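Local coordinates for protein polyketide synthase III (Ectocarpus siliculosus, PDB 4B0N) that probably condenses malonyl-derived units into polyketides as a type III polyketide synthase, an acyltransferase tied to phlorotannin monomer biosynthesis, at residues A[37-42]-A[254-259]; A[135-140]-A[172-177]; A[337-342]-A[354-359]. One frame throughout, in Å; residues are numbered along the deposited sequence.

Near the N terminus of the ordered chain, residues 37-42 meet 254-259, so contact 1 closes a large loop with 211 residues between its segments and pairs the start of strand 42-51 with the end of strand 245-255. Nested inside that loop is contact 2, which packs helix 121-146 against helix 170-177 over the same five-stranded sheet. Contact 3 follows in series, in the C-terminal half, and closes a short helical hairpin between helices 335-345 and 353-362. None of the three touches another. Contacts 2 and 3 lie on opposite sides of the chain's centre, their own centres about 30 Å apart.

Contact 1. Residues A[37-42]-A[254-259]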
loop_
_atom_site.group_PDB
_atom_site.type_symbol
_atom_site.label_atom_id
_atom_site.label_comp_id
_atom_site.label_asym_id
_atom_site.label_seq_id
_atom_site.Cartn_x
_atom_site.Cartn_y
_atom_site.Cartn_z
ATOM N N ASP A 37 -32.778 -1.483 14.965
ATOM C CA ASP A 37 -32.451 -1.412 13.538
ATOM C C ASP A 37 -31.727 -2.672 13.038
ATOM O O ASP A 37 -30.493 -2.762 13.080
ATOM C CB ASP A 37 -31.643 -0.139 13.226
ATOM C CG ASP A 37 -30.351 -0.043 14.032
ATOM O OD1 ASP A 37 -30.423 0.026 15.279
ATOM O OD2 ASP A 37 -29.263 -0.031 13.411
ATOM N N GLU A 38 -32.508 -3.644 12.570
ATOM C CA GLU A 38 -31.957 -4.892 12.035
ATOM C C GLU A 38 -31.712 -4.821 10.528
ATOM O O GLU A 38 -32.323 -5.548 9.741
ATOM C CB GLU A 38 -32.831 -6.095 12.413
ATOM C CG GLU A 38 -32.258 -6.953 13.537
ATOM C CD GLU A 38 -31.999 -6.184 14.826
ATOM O OE1 GLU A 38 -32.935 -5.537 15.347
ATOM O OE2 GLU A 38 -30.853 -6.237 15.327
ATOM N N GLN A 39 -30.816 -3.914 10.149
ATOM C CA GLN A 39 -30.284 -3.830 8.794
ATOM C C GLN A 39 -28.764 -3.703 8.877
ATOM O O GLN A 39 -28.123 -3.125 7.993
ATOM C CB GLN A 39 -30.900 -2.650 8.031
ATOM C CG GLN A 39 -32.356 -2.842 7.616
ATOM C CD GLN A 39 -32.566 -3.982 6.630
ATOM O OE1 GLN A 39 -31.711 -4.266 5.787
ATOM N NE2 GLN A 39 -33.715 -4.640 6.729
ATOM N N THR A 40 -28.203 -4.252 9.955
ATOM C CA THR A 40 -26.764 -4.255 10.199
ATOM C C THR A 40 -26.071 -5.227 9.249
ATOM O O THR A 40 -26.490 -6.380 9.112
ATOM C CB THR A 40 -26.442 -4.656 11.655
ATOM O OG1 THR A 40 -27.376 -4.035 12.545
ATOM C CG2 THR A 40 -25.029 -4.236 12.037
ATOM N N VAL A 41 -25.020 -4.746 8.590
ATOM C CA VAL A 41 -24.252 -5.554 7.646
ATOM C C VAL A 41 -22.846 -5.852 8.183
ATOM O O VAL A 41 -22.035 -4.947 8.396
ATOM C CB VAL A 41 -24.228 -4.922 6.227
ATOM C CG1 VAL A 41 -23.866 -3.444 6.279
ATOM C CG2 VAL A 41 -23.290 -5.681 5.300
ATOM N N TYR A 42 -22.581 -7.135 8.409
ATOM C CA TYR A 42 -21.314 -7.599 8.970
ATOM C C TYR A 42 -20.401 -8.191 7.898
ATOM O O TYR A 42 -20.879 -8.865 6.986
ATOM C CB TYR A 42 -21.571 -8.656 10.046
ATOM C CG TYR A 42 -22.306 -8.157 11.271
ATOM C CD1 TYR A 42 -21.625 -7.494 12.293
ATOM C CD2 TYR A 42 -23.679 -8.366 11.419
ATOM C CE1 TYR A 42 -22.292 -7.043 13.423
ATOM C CE2 TYR A 42 -24.355 -7.919 12.545
ATOM C CZ TYR A 42 -23.655 -7.260 13.543
ATOM O OH TYR A 42 -24.314 -6.814 14.662
ATOM N N GLY A 254 -20.485 -9.101 2.714
ATOM C CA GLY A 254 -21.234 -8.310 3.688
ATOM C C GLY A 254 -22.636 -8.868 3.851
ATOM O O GLY A 254 -23.486 -8.706 2.970
ATOM N N ALA A 255 -22.881 -9.521 4.984
ATOM C CA ALA A 255 -24.132 -10.242 5.207
ATOM C C ALA A 255 -24.954 -9.685 6.364
ATOM O O ALA A 255 -24.402 -9.145 7.323
ATOM C CB ALA A 255 -23.847 -11.718 5.427
ATOM N N ARG A 256 -26.274 -9.839 6.265
ATOM C CA ARG A 256 -27.211 -9.366 7.288
ATOM C C ARG A 256 -27.362 -10.415 8.400
ATOM O O ARG A 256 -26.566 -11.353 8.480
ATOM C CB ARG A 256 -28.567 -9.045 6.651
ATOM C CG ARG A 256 -29.044 -7.612 6.840
ATOM C CD ARG A 256 -28.533 -6.687 5.743
ATOM N NE ARG A 256 -29.008 -7.085 4.417
ATOM C CZ ARG A 256 -28.847 -6.370 3.305
ATOM N NH1 ARG A 256 -28.220 -5.200 3.338
ATOM N NH2 ARG A 256 -29.320 -6.828 2.151
ATOM N N LYS A 257 -28.382 -10.255 9.247
ATOM C CA LYS A 257 -28.581 -11.122 10.418
ATOM C C LYS A 257 -28.646 -12.616 10.074
ATOM O O LYS A 257 -27.847 -13.407 10.587
ATOM C CB LYS A 257 -29.828 -10.695 11.217
ATOM C CG LYS A 257 -30.131 -11.572 12.431
ATOM C CD LYS A 257 -31.564 -11.406 12.923
ATOM C CE LYS A 257 -31.653 -10.439 14.094
ATOM N NZ LYS A 257 -33.062 -10.142 14.479
ATOM N N SER A 258 -29.587 -12.992 9.210
ATOM C CA SER A 258 -29.826 -14.404 8.901
ATOM C C SER A 258 -29.540 -14.785 7.446
ATOM O O SER A 258 -30.090 -15.761 6.930
ATOM C CB SER A 258 -31.251 -14.804 9.290
ATOM O OG SER A 258 -31.368 -14.967 10.692
ATOM N N GLU A 259 -28.661 -14.027 6.801
ATOM C CA GLU A 259 -28.247 -14.323 5.432
ATOM C C GLU A 259 -27.132 -15.376 5.387
ATOM O O GLU A 259 -26.553 -15.630 4.327
ATOM C CB GLU A 259 -27.801 -13.041 4.720
ATOM C CG GLU A 259 -28.929 -12.065 4.416
ATOM C CD GLU A 259 -28.460 -10.827 3.675
ATOM O OE1 GLU A 259 -27.288 -10.786 3.242
ATOM O OE2 GLU A 259 -29.269 -9.887 3.525
HETATM O O HOH W 1 -30.211 -7.505 9.821
#
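Tyr42 and Ala255 form an antiparallel, hydrogen-bonded pair at the end of the five-stranded sheet of the N-terminal half of this thiolase-like fold, where edge strand 42-51 begins and its neighbour 245-255 runs out. Tyr42 N donates to Ala255 O over 2.9 Å with a nearly straight 165° at the hydrogen. The return bond, Ala255 N to Tyr42 O, is equally long at 2.9 Å. Tyr42 O also receives a CA-H...O contact from Gly254 CA at 3.4 Å, and Thr40 O receives a similar one from Arg256 CA, which carries the backbone contact one step beyond the ladder. Both side chains of the pair stand on the same face of the sheet, and the tyrosine ring has Ala255 O at its edge, near its plane. Val41 packs through one branch: CG2, anti to its backbone N and beside the carbonyl carbon, rests 3.6 Å from Gly254 C, where there is no opposing side chain.

Beyond the strand ends the contact turns polar. Gln39 brings OE1 over one face of the Arg256 guanidinium, 4.1 Å from NE, the amide and guanidinium planes 57° apart. Arg256 finds its ion partner within its own turn, in a salt bridge from NE to Glu259 OE2 at 3.0 Å. Lys257 crosses Glu38 at an angle, NZ 3.4 Å from Glu38 CG, yet Glu38 OE2 and Lys257 NZ stay 4.6 Å apart, too far for a salt bridge. A water joins Glu38 O to Lys257 N by weak bonds. Beside the contact, Tyr42 also touches the C-terminal Ile414. The two backbone bonds therefore fix the register largely independently of side-chain identity, while the exposed charges of Glu38 and Lys257 probably add only a diffuse attraction.

Contact 2. Residues A[135-140]-A[172-177]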
loop_
_atom_site.group_PDB
_atom_site.type_symbol
_atom_site.label_atom_id
_atom_site.label_comp_id
_atom_site.label_asym_id
_atom_site.label_seq_id
_atom_site.Cartn_x
_atom_site.Cartn_y
_atom_site.Cartn_z
ATOM N N LEU A 135 2.023 -18.635 -7.406
ATOM C CA LEU A 135 1.588 -18.885 -6.037
ATOM C C LEU A 135 0.283 -18.164 -5.707
ATOM O O LEU A 135 -0.671 -18.790 -5.249
ATOM C CB LEU A 135 2.687 -18.493 -5.041
ATOM C CG LEU A 135 2.451 -18.737 -3.547
ATOM C CD1 LEU A 135 2.124 -20.196 -3.261
ATOM C CD2 LEU A 135 3.659 -18.286 -2.741
ATOM N N VAL A 136 0.246 -16.856 -5.951
ATOM C CA VAL A 136 -0.946 -16.048 -5.694
ATOM C C VAL A 136 -2.134 -16.528 -6.530
ATOM O O VAL A 136 -3.264 -16.553 -6.045
ATOM C CB VAL A 136 -0.699 -14.544 -5.954
ATOM C CG1 VAL A 136 -1.883 -13.718 -5.476
ATOM C CG2 VAL A 136 0.558 -14.071 -5.245
ATOM N N SER A 137 -1.858 -16.926 -7.773
ATOM C CA SER A 137 -2.891 -17.368 -8.713
ATOM C C SER A 137 -3.761 -18.520 -8.205
ATOM O O SER A 137 -4.987 -18.415 -8.219
ATOM C CB SER A 137 -2.284 -17.717 -10.080
ATOM O OG SER A 137 -1.971 -16.548 -10.822
ATOM N N ASP A 138 -3.137 -19.606 -7.750
ATOM C CA ASP A 138 -3.899 -20.785 -7.329
ATOM C C ASP A 138 -4.463 -20.658 -5.909
ATOM O O ASP A 138 -5.450 -21.316 -5.568
ATOM C CB ASP A 138 -3.100 -22.088 -7.528
ATOM C CG ASP A 138 -2.362 -22.533 -6.277
ATOM O OD1 ASP A 138 -1.498 -21.778 -5.780
ATOM O OD2 ASP A 138 -2.651 -23.646 -5.786
ATOM N N VAL A 139 -3.839 -19.810 -5.095
ATOM C CA VAL A 139 -4.367 -19.503 -3.763
ATOM C C VAL A 139 -5.661 -18.699 -3.918
ATOM O O VAL A 139 -6.660 -18.988 -3.258
ATOM C CB VAL A 139 -3.333 -18.768 -2.870
ATOM C CG1 VAL A 139 -3.942 -18.371 -1.533
ATOM C CG2 VAL A 139 -2.112 -19.644 -2.629
ATOM N N ALA A 140 -5.639 -17.711 -4.812
ATOM C CA ALA A 140 -6.827 -16.926 -5.138
ATOM C C ALA A 140 -7.911 -17.783 -5.793
ATOM O O ALA A 140 -9.095 -17.629 -5.485
ATOM C CB ALA A 140 -6.464 -15.749 -6.030
ATOM N N CYS A 172 -2.370 -6.668 -11.183
ATOM C CA CYS A 172 -2.479 -6.688 -12.637
ATOM C C CYS A 172 -2.309 -8.089 -13.213
ATOM O O CYS A 172 -2.858 -8.403 -14.272
ATOM C CB CYS A 172 -1.440 -5.757 -13.260
ATOM S SG CYS A 172 -1.819 -3.997 -13.120
ATOM N N GLU A 173 -1.540 -8.923 -12.518
ATOM C CA GLU A 173 -1.287 -10.289 -12.962
ATOM C C GLU A 173 -2.476 -11.200 -12.664
ATOM O O GLU A 173 -2.809 -12.076 -13.463
ATOM C CB GLU A 173 -0.007 -10.839 -12.325
ATOM C CG GLU A 173 1.253 -10.037 -12.640
ATOM C CD GLU A 173 1.670 -10.093 -14.104
ATOM O OE1 GLU A 173 1.423 -11.121 -14.774
ATOM O OE2 GLU A 173 2.263 -9.103 -14.586
ATOM N N LEU A 174 -3.117 -10.973 -11.520
ATOM C CA LEU A 174 -4.299 -11.733 -11.107
ATOM C C LEU A 174 -5.525 -11.474 -11.974
ATOM O O LEU A 174 -6.374 -12.355 -12.128
ATOM C CB LEU A 174 -4.639 -11.447 -9.646
ATOM C CG LEU A 174 -3.687 -12.010 -8.593
ATOM C CD1 LEU A 174 -4.013 -11.399 -7.242
ATOM C CD2 LEU A 174 -3.751 -13.532 -8.544
ATOM N N ILE A 175 -5.628 -10.266 -12.523
ATOM C CA ILE A 175 -6.705 -9.942 -13.459
ATOM C C ILE A 175 -6.458 -10.662 -14.785
ATOM O O ILE A 175 -7.398 -11.095 -15.446
ATOM C CB ILE A 175 -6.860 -8.418 -13.682
ATOM C CG1 ILE A 175 -6.952 -7.678 -12.344
ATOM C CG2 ILE A 175 -8.105 -8.118 -14.511
ATOM C CD1 ILE A 175 -6.681 -6.192 -12.436
ATOM N N LYS A 176 -5.187 -10.795 -15.157
ATOM C CA LYS A 176 -4.802 -11.565 -16.336
ATOM C C LYS A 176 -5.043 -13.056 -16.131
ATOM O O LYS A 176 -5.774 -13.681 -16.907
ATOM C CB LYS A 176 -3.336 -11.321 -16.697
ATOM C CG LYS A 176 -3.133 -10.318 -17.818
ATOM C CD LYS A 176 -1.738 -10.441 -18.405
ATOM C CE LYS A 176 -1.716 -9.958 -19.847
ATOM N NZ LYS A 176 -0.425 -10.251 -20.528
ATOM N N ASN A 177 -4.438 -13.605 -15.077
ATOM C CA ASN A 177 -4.460 -15.043 -14.806
ATOM C C ASN A 177 -5.840 -15.629 -14.513
ATOM O O ASN A 177 -6.243 -16.620 -15.126
ATOM C CB ASN A 177 -3.486 -15.394 -13.674
ATOM C CG ASN A 177 -2.044 -15.457 -14.143
ATOM O OD1 ASN A 177 -1.551 -14.543 -14.806
ATOM N ND2 ASN A 177 -1.357 -16.543 -13.799
#
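Asn177 and Ser137 meet at the exposed margin of this helix pair, and the asparagine carboxamide is the one flat group involved. Neither segment has an aromatic ring, and nothing stacks on the amide from the facing helix; it is approached by a single hydroxyl, Ser137 OG, which stands 3.4 Å from Asn177 CB and 3.5 Å from its CG. The hydroxyl is also held within its own helix, by a hydrogen bond with Val133 O one turn earlier. Ser137 OG lies anti to the carbonyl carbon and beside the backbone N, chi1 -77°, a torsion that puts it close to this carbonyl oxygen.

The buried part is carried by Leu174. It turns both methyls to one branch of Val136, CD1 and CD2 each 3.6 Å from Val136 CG1, and the two side chains cross at about a right angle. CG1 is the branch anti to the valine backbone N. Leu174 CD2 continues past it onto the helix surface, reaching Ser137 CA at 3.9 Å and Ala140 CB at 4.3 Å. A single methyl thus meets three residues spread over one turn, two of them small, which lets the leucine tip come close to the opposing backbone.

The axes of the two short segments approach to 10.0 Å and cross at -58°, so contact is concentrated around Leu174. Beneath it, Val136, Ala140 and Leu174 all rest on Ile219 of strand 215-223, and Val139 packs on Cys247 and Ala249 of strand 245-255. The pair thus lies on the five-stranded sheet of the N-terminal thiolase-like half. Through Cys172 and Ile175, helix 170-177 also borders edge strand 185-190, at Arg186, and the second subunit, at Pro402 and Leu274 of that chain.

Contact 3. Residues A[337-342]-A[354-359]; sequences IIEEAQ and DSWAVL
Ile338 and Trp356 form the close-packed heart of an antiparallel helix pair in the C-terminal half of the thiolase-like fold, the isoleucine lying over one face of the indole. Its CD1 sits 4.1 Å from the centroid of the six-membered ring and 15° off the ring normal, a CH-pi contact over the face. The second branch, CG2, is offset toward the rim, 3.9 Å from Trp356 CE2. The isoleucine chi2 places CD1 anti to CA and extends it toward the opposing helix, where the same methyl also reaches Ser355 O at 3.9 Å and Leu359 CG at 4.3 Å. Ile338, Ser355 and Leu359 are all buried.

Toward solvent the packing thins, and the indole edge meets the stem of Glu339 and the amide end of Gln342. Glu339 CG lies in the ring plane, 4.0 Å from Trp356 CH2, and its side chain crosses the indole at about a right angle. The Gln342 amide comes to the edge of the indole at NE1, near the ring plane, with its own plane turned 78° from the ring. Trp356 also makes a cation-pi contact with Arg87. An alanine in place of Trp356 would probably open a gap beside CD1 and CG2 of Ile338 and leave Arg87 without its aromatic partner.

The two segments run almost exactly antiparallel, at 176°, with their axes 11.2 Å apart and bridged by side chains. On the far side of helix 335-345, Ile337 and Glu340 lean on helix 299-316; on the other flank, Asp354 and Val358 pack on helix 369-385, and Ser355 OG is hydrogen-bonded with Val330 O at the end of strand 327-330. Leu359 touches Ile88 and Pro332, and its side chain is about 11 Å from the bound arachidonic acid.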
loop_
_atom_site.group_PDB
_atom_site.type_symbol
_atom_site.label_atom_id
_atom_site.label_comp_id
_atom_site.label_asym_id
_atom_site.label_seq_id
_atom_site.Cartn_x
_atom_site.Cartn_y
_atom_site.Cartn_z
ATOM N N ILE A 337 8.161 -14.100 20.733
ATOM C CA ILE A 337 7.000 -13.278 20.370
ATOM C C ILE A 337 5.685 -13.901 20.867
ATOM O O ILE A 337 4.821 -13.198 21.400
ATOM C CB ILE A 337 6.977 -12.955 18.855
ATOM C CG1 ILE A 337 8.152 -12.027 18.507
ATOM C CG2 ILE A 337 5.655 -12.316 18.445
ATOM C CD1 ILE A 337 8.449 -11.882 17.027
ATOM N N ILE A 338 5.555 -15.218 20.719
ATOM C CA ILE A 338 4.386 -15.940 21.227
ATOM C C ILE A 338 4.401 -16.013 22.758
ATOM O O ILE A 338 3.370 -15.805 23.404
ATOM C CB ILE A 338 4.282 -17.363 20.631
ATOM C CG1 ILE A 338 4.314 -17.304 19.101
ATOM C CG2 ILE A 338 3.015 -18.058 21.115
ATOM C CD1 ILE A 338 4.552 -18.640 18.427
ATOM N N GLU A 339 5.575 -16.296 23.324
ATOM C CA GLU A 339 5.744 -16.467 24.772
ATOM C C GLU A 339 5.320 -15.249 25.596
ATOM O O GLU A 339 4.693 -15.394 26.648
ATOM C CB GLU A 339 7.193 -16.832 25.103
ATOM C CG GLU A 339 7.561 -18.282 24.837
ATOM C CD GLU A 339 9.037 -18.563 25.056
ATOM O OE1 GLU A 339 9.828 -17.600 25.160
ATOM O OE2 GLU A 339 9.409 -19.755 25.123
ATOM N N GLU A 340 5.672 -14.058 25.116
ATOM C CA GLU A 340 5.351 -12.817 25.819
ATOM C C GLU A 340 3.890 -12.406 25.628
ATOM O O GLU A 340 3.322 -11.697 26.465
ATOM C CB GLU A 340 6.306 -11.695 25.402
ATOM C CG GLU A 340 7.761 -11.936 25.790
ATOM C CD GLU A 340 8.035 -11.751 27.279
ATOM O OE1 GLU A 340 7.514 -12.537 28.102
ATOM O OE2 GLU A 340 8.793 -10.821 27.626
ATOM N N ALA A 341 3.291 -12.854 24.525
ATOM C CA ALA A 341 1.854 -12.725 24.317
ATOM C C ALA A 341 1.111 -13.610 25.315
ATOM O O ALA A 341 0.064 -13.223 25.836
ATOM C CB ALA A 341 1.487 -13.097 22.892
ATOM N N GLN A 342 1.666 -14.793 25.578
ATOM C CA GLN A 342 1.141 -15.706 26.592
ATOM C C GLN A 342 1.309 -15.139 27.995
ATOM O O GLN A 342 0.417 -15.271 28.832
ATOM C CB GLN A 342 1.845 -17.062 26.515
ATOM C CG GLN A 342 1.481 -17.897 25.302
ATOM C CD GLN A 342 2.246 -19.206 25.243
ATOM O OE1 GLN A 342 2.798 -19.666 26.243
ATOM N NE2 GLN A 342 2.280 -19.813 24.063
ATOM N N ASP A 354 -2.296 -23.483 18.197
ATOM C CA ASP A 354 -2.362 -23.213 16.762
ATOM C C ASP A 354 -1.164 -22.389 16.302
ATOM O O ASP A 354 -0.607 -22.636 15.232
ATOM C CB ASP A 354 -3.658 -22.476 16.404
ATOM C CG ASP A 354 -4.905 -23.291 16.698
ATOM O OD1 ASP A 354 -4.941 -24.491 16.348
ATOM O OD2 ASP A 354 -5.858 -22.720 17.272
ATOM N N SER A 355 -0.776 -21.413 17.124
ATOM C CA SER A 355 0.322 -20.500 16.803
ATOM C C SER A 355 1.679 -21.205 16.770
ATOM O O SER A 355 2.527 -20.883 15.933
ATOM C CB SER A 355 0.353 -19.328 17.791
ATOM O OG SER A 355 -0.898 -18.661 17.843
ATOM N N TRP A 356 1.877 -22.164 17.675
ATOM C CA TRP A 356 3.093 -22.977 17.688
ATOM C C TRP A 356 3.146 -23.892 16.500
ATOM O O TRP A 356 4.211 -24.102 15.917
ATOM C CB TRP A 356 3.190 -23.792 18.970
ATOM C CG TRP A 356 3.467 -22.968 20.203
ATOM C CD1 TRP A 356 2.612 -22.735 21.279
ATOM C CD2 TRP A 356 4.699 -22.239 20.533
ATOM N NE1 TRP A 356 3.212 -21.938 22.219
ATOM C CE2 TRP A 356 4.462 -21.602 21.836
ATOM C CE3 TRP A 356 5.926 -22.054 19.905
ATOM C CZ2 TRP A 356 5.425 -20.820 22.460
ATOM C CZ3 TRP A 356 6.890 -21.264 20.545
ATOM C CH2 TRP A 356 6.644 -20.664 21.791
ATOM N N ALA A 357 1.987 -24.435 16.133
ATOM C CA ALA A 357 1.865 -25.370 15.017
ATOM C C ALA A 357 2.237 -24.732 13.675
ATOM O O ALA A 357 2.944 -25.342 12.867
ATOM C CB ALA A 357 0.459 -25.953 14.964
ATOM N N VAL A 358 1.759 -23.509 13.445
ATOM C CA VAL A 358 2.080 -22.772 12.228
ATOM C C VAL A 358 3.573 -22.469 12.197
ATOM O O VAL A 358 4.249 -22.768 11.214
ATOM C CB VAL A 358 1.238 -21.482 12.106
ATOM C CG1 VAL A 358 1.821 -20.529 11.070
ATOM C CG2 VAL A 358 -0.199 -21.831 11.751
ATOM N N LEU A 359 4.075 -21.905 13.295
ATOM C CA LEU A 359 5.491 -21.568 13.457
ATOM C C LEU A 359 6.407 -22.768 13.209
ATOM O O LEU A 359 7.401 -22.656 12.496
ATOM C CB LEU A 359 5.727 -20.990 14.861
ATOM C CG LEU A 359 6.965 -20.160 15.231
ATOM C CD1 LEU A 359 8.073 -21.022 15.817
ATOM C CD2 LEU A 359 7.468 -19.301 14.075
#